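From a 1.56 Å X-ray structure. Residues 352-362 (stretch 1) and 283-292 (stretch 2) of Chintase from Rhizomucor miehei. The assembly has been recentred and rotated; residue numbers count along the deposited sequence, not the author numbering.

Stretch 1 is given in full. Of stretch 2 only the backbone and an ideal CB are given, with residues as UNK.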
# COMPACT_ATOMS: atom_id res chain seq x y z
N LEU A 352 -8.39 6.16 2.77
CA LEU A 352 -9.65 6.86 2.49
C LEU A 352 -9.75 8.26 3.06
O LEU A 352 -10.36 9.14 2.45
CB LEU A 352 -10.82 5.99 2.96
CG LEU A 352 -12.21 6.46 2.54
CD1 LEU A 352 -12.28 6.60 1.03
CD2 LEU A 352 -13.26 5.47 3.03
N GLU A 353 -9.16 8.49 4.23
CA GLU A 353 -9.32 9.78 4.89
C GLU A 353 -8.56 10.89 4.16
O GLU A 353 -8.75 12.06 4.46
CB GLU A 353 -8.91 9.68 6.37
CG GLU A 353 -7.43 9.92 6.64
CD GLU A 353 -6.52 8.79 6.18
OE1 GLU A 353 -7.01 7.71 5.78
OE2 GLU A 353 -5.29 8.99 6.23
N MET A 354 -7.75 10.50 3.21
CA MET A 354 -6.92 11.44 2.48
C MET A 354 -7.62 12.18 1.35
O MET A 354 -7.14 13.13 0.87
CB MET A 354 -5.65 10.77 1.89
CG MET A 354 -4.81 10.09 2.92
SD MET A 354 -3.43 9.27 1.97
CE MET A 354 -2.40 8.68 3.34
N ASP A 355 -8.78 11.66 0.96
CA ASP A 355 -9.55 12.27 -0.12
C ASP A 355 -10.15 13.58 0.38
O ASP A 355 -10.27 13.80 1.59
CB ASP A 355 -10.67 11.33 -0.57
CG ASP A 355 -11.07 11.55 -2.01
OD1 ASP A 355 -10.60 12.52 -2.65
OD2 ASP A 355 -11.88 10.76 -2.50
N ASP A 356 -10.51 14.45 -0.56
CA ASP A 356 -11.19 15.69 -0.18
C ASP A 356 -12.67 15.45 0.13
O ASP A 356 -13.18 14.34 -0.00
CB ASP A 356 -10.98 16.78 -1.24
CG ASP A 356 -11.52 16.41 -2.60
OD1 ASP A 356 -12.54 15.68 -2.67
OD2 ASP A 356 -10.95 16.87 -3.61
N ASP A 357 -13.36 16.50 0.54
CA ASP A 357 -14.76 16.36 0.93
C ASP A 357 -15.66 16.09 -0.27
O ASP A 357 -16.80 15.65 -0.12
CB ASP A 357 -15.22 17.62 1.67
CG ASP A 357 -14.60 17.74 3.05
OD1 ASP A 357 -14.05 16.74 3.56
OD2 ASP A 357 -14.69 18.84 3.63
N GLU A 358 -15.16 16.36 -1.47
CA GLU A 358 -15.92 16.10 -2.69
C GLU A 358 -15.67 14.71 -3.25
O GLU A 358 -16.20 14.37 -4.31
CB GLU A 358 -15.58 17.15 -3.75
CG GLU A 358 -15.97 18.58 -3.37
CD GLU A 358 -15.06 19.19 -2.31
OE1 GLU A 358 -13.84 18.91 -2.31
OE2 GLU A 358 -15.56 19.95 -1.46
N ASN A 359 -14.87 13.90 -2.55
CA ASN A 359 -14.54 12.55 -3.01
C ASN A 359 -13.90 12.56 -4.39
O ASN A 359 -14.14 11.65 -5.19
CB ASN A 359 -15.78 11.63 -3.04
CG ASN A 359 -16.61 11.71 -1.77
OD1 ASN A 359 -16.20 11.23 -0.71
ND2 ASN A 359 -17.81 12.28 -1.88
N THR A 360 -13.09 13.58 -4.68
CA THR A 360 -12.46 13.70 -6.00
C THR A 360 -11.72 12.43 -6.42
O THR A 360 -11.93 11.91 -7.52
CB THR A 360 -11.49 14.88 -6.06
OG1 THR A 360 -12.20 16.10 -5.79
CG2 THR A 360 -10.86 14.98 -7.44
N LEU A 361 -10.84 11.93 -5.55
CA LEU A 361 -10.04 10.76 -5.90
C LEU A 361 -10.86 9.47 -5.87
O LEU A 361 -10.67 8.61 -6.72
CB LEU A 361 -8.82 10.63 -5.00
CG LEU A 361 -7.86 11.83 -5.07
CD1 LEU A 361 -6.57 11.45 -4.38
CD2 LEU A 361 -7.60 12.24 -6.52
N LEU A 362 -11.77 9.33 -4.91
CA LEU A 362 -12.59 8.12 -4.86
C LEU A 362 -13.53 8.06 -6.05
O LEU A 362 -13.74 6.99 -6.63
CB LEU A 362 -13.35 8.02 -3.54
CG LEU A 362 -14.23 6.79 -3.30
CD1 LEU A 362 -13.43 5.50 -3.44
CD2 LEU A 362 -14.89 6.86 -1.93
N UNK A 283 7.76 12.46 3.81
CA UNK A 283 7.55 13.31 2.65
C UNK A 283 6.12 13.27 2.15
O UNK A 283 5.80 13.86 1.13
CB UNK A 283 8.50 12.90 1.52
N UNK A 284 5.26 12.58 2.91
CA UNK A 284 3.87 12.40 2.53
C UNK A 284 3.14 13.73 2.41
O UNK A 284 3.30 14.64 3.23
CB UNK A 284 3.16 11.50 3.55
N UNK A 285 2.33 13.84 1.36
CA UNK A 285 1.57 15.04 1.08
C UNK A 285 0.20 14.54 0.65
O UNK A 285 0.05 14.04 -0.46
CB UNK A 285 2.23 15.92 0.02
N UNK A 286 -0.80 14.63 1.53
CA UNK A 286 -2.08 13.99 1.21
C UNK A 286 -2.92 14.82 0.25
O UNK A 286 -2.74 16.03 0.13
CB UNK A 286 -2.87 13.73 2.49
N UNK A 287 -3.83 14.16 -0.45
CA UNK A 287 -4.62 14.84 -1.46
C UNK A 287 -5.35 16.05 -0.91
O UNK A 287 -5.44 17.08 -1.58
CB UNK A 287 -5.63 13.87 -2.08
N UNK A 288 -5.88 15.95 0.31
CA UNK A 288 -6.64 17.07 0.89
C UNK A 288 -5.78 18.35 0.83
O UNK A 288 -6.30 19.38 0.53
CB UNK A 288 -7.05 16.76 2.33
N UNK A 289 -4.49 18.22 1.16
CA UNK A 289 -3.57 19.36 1.14
C UNK A 289 -3.32 19.85 -0.27
O UNK A 289 -3.32 21.05 -0.53
CB UNK A 289 -2.24 18.99 1.80
N UNK A 290 -3.08 18.91 -1.19
CA UNK A 290 -2.87 19.25 -2.59
C UNK A 290 -4.06 20.05 -3.14
O UNK A 290 -3.88 21.06 -3.82
CB UNK A 290 -2.65 17.98 -3.42
N UNK A 291 -5.26 19.61 -2.79
CA UNK A 291 -6.48 20.28 -3.25
C UNK A 291 -6.63 21.65 -2.59
O UNK A 291 -6.87 22.65 -3.27
CB UNK A 291 -7.71 19.42 -2.95
N UNK A 292 -6.47 21.68 -1.27
CA UNK A 292 -6.66 22.93 -0.51
C UNK A 292 -5.66 24.01 -0.92
O UNK A 292 -6.00 25.20 -0.91
CB UNK A 292 -6.53 22.66 0.99

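At position 283 phi is 85° and psi 6°; a positive phi by itself favours glycine, and nothing of stretch 1 lies near the ideal CB. The residue is Gly283.

Position 284 has extended angles and a CB directed toward stretch 1, but at a distance that only a long side chain could span; Met354 CE lies at the end of that path, so methionine, glutamine or a similar chain would suit. It is Gln284, and its OE1 comes 3.5 Å from Met354 CE. Position 285 is out of reach of stretch 1, which therefore sets no preference; the residue is Tyr285.

At position 286 the CB points toward stretch 1, and its ideal position is 4.1 Å from Met354 CB. The methionine chain offers an apolar surface, suited to valine, isoleucine or leucine. Ile286 fills the place, packing CG2 3.8 Å from Met354 CG, and occupies the N-cap position of the helix.

Position 287 faces stretch 1 most intimately. Its ideal CB lies 3.4 Å from Met354 O and 3.5 Å from Leu361 CD1, while farther out waits the carboxylate of Asp356. A side chain with an apolar body and a donor at its far end is called for; tryptophan fits well, and a long basic chain could also reach the acid. Trp287 (chi1 t) places Leu361 CG over one face of its indole, 3.7 Å from the centroid of the five-membered ring, and its NE1 donates to Asp356 OD2 at 2.9 Å with a nearly straight geometry. That same OD2 accepts from Thr360 OG1 at 2.6 Å.

At position 288 the backbone N makes a weak hydrogen bond to Met354 O (3.1 Å). The CB points sideways, but Asp355 O and the Asp357 carboxylate lie within range of a long chain, favouring arginine or lysine. Arg288 curls its end back to them: NH1 donates to Asp355 O at 3.0 Å and to Asp357 OD1 at 2.9 Å, the latter a salt bridge, while NH2 reaches Asp357 OD1 at 3.2 Å.

Position 289 points away and 290 is out of reach, so stretch 1 discriminates little; they are Thr289 and Ile290. Position 291 points toward Asp356 OD2, 4.2 Å from the ideal CB, where a small residue or a donor would suit. Ala291 makes just this light contact. Position 292, directed sideways with no contact, tolerates many polar residues and is Gln292.

Stretch 2 (283-292) GQYIWRTIAQ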
# COMPACT_ATOMS: atom_id res chain seq x y z
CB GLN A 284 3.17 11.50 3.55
CG GLN A 284 1.68 11.29 3.29
CD GLN A 284 1.05 10.36 4.31
OE1 GLN A 284 1.02 9.15 4.13
NE2 GLN A 284 0.54 10.94 5.40
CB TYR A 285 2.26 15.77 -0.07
CG TYR A 285 2.27 17.28 0.03
CD1 TYR A 285 1.17 18.01 -0.35
CD2 TYR A 285 3.40 17.95 0.47
CE1 TYR A 285 1.16 19.37 -0.28
CE2 TYR A 285 3.40 19.34 0.55
CZ TYR A 285 2.28 20.03 0.18
OH TYR A 285 2.25 21.41 0.24
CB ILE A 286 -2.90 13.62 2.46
CG1 ILE A 286 -3.36 14.88 3.20
CG2 ILE A 286 -2.11 12.70 3.37
CD1 ILE A 286 -4.48 14.61 4.18
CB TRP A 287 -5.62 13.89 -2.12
CG TRP A 287 -6.52 14.64 -3.05
CD1 TRP A 287 -7.81 15.01 -2.82
CD2 TRP A 287 -6.18 15.12 -4.35
NE1 TRP A 287 -8.30 15.71 -3.91
CE2 TRP A 287 -7.32 15.78 -4.86
CE3 TRP A 287 -5.03 15.06 -5.14
CZ2 TRP A 287 -7.33 16.37 -6.13
CZ3 TRP A 287 -5.05 15.64 -6.40
CH2 TRP A 287 -6.19 16.29 -6.88
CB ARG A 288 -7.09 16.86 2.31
CG ARG A 288 -8.12 15.77 2.47
CD ARG A 288 -8.51 15.44 3.90
NE ARG A 288 -9.33 16.50 4.50
CZ ARG A 288 -10.62 16.65 4.28
NH1 ARG A 288 -11.32 15.81 3.53
NH2 ARG A 288 -11.24 17.63 4.87
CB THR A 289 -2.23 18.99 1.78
OG1 THR A 289 -2.46 18.40 3.07
CG2 THR A 289 -1.36 20.23 1.94
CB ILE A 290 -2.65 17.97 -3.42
CG1 ILE A 290 -1.44 17.20 -2.88
CG2 ILE A 290 -2.45 18.30 -4.89
CD1 ILE A 290 -1.17 15.86 -3.58
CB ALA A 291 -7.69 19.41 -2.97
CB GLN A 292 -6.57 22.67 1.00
CG GLN A 292 -7.76 21.93 1.60
CD GLN A 292 -7.45 21.30 2.96
OE1 GLN A 292 -6.30 21.34 3.42
NE2 GLN A 292 -8.46 20.73 3.59
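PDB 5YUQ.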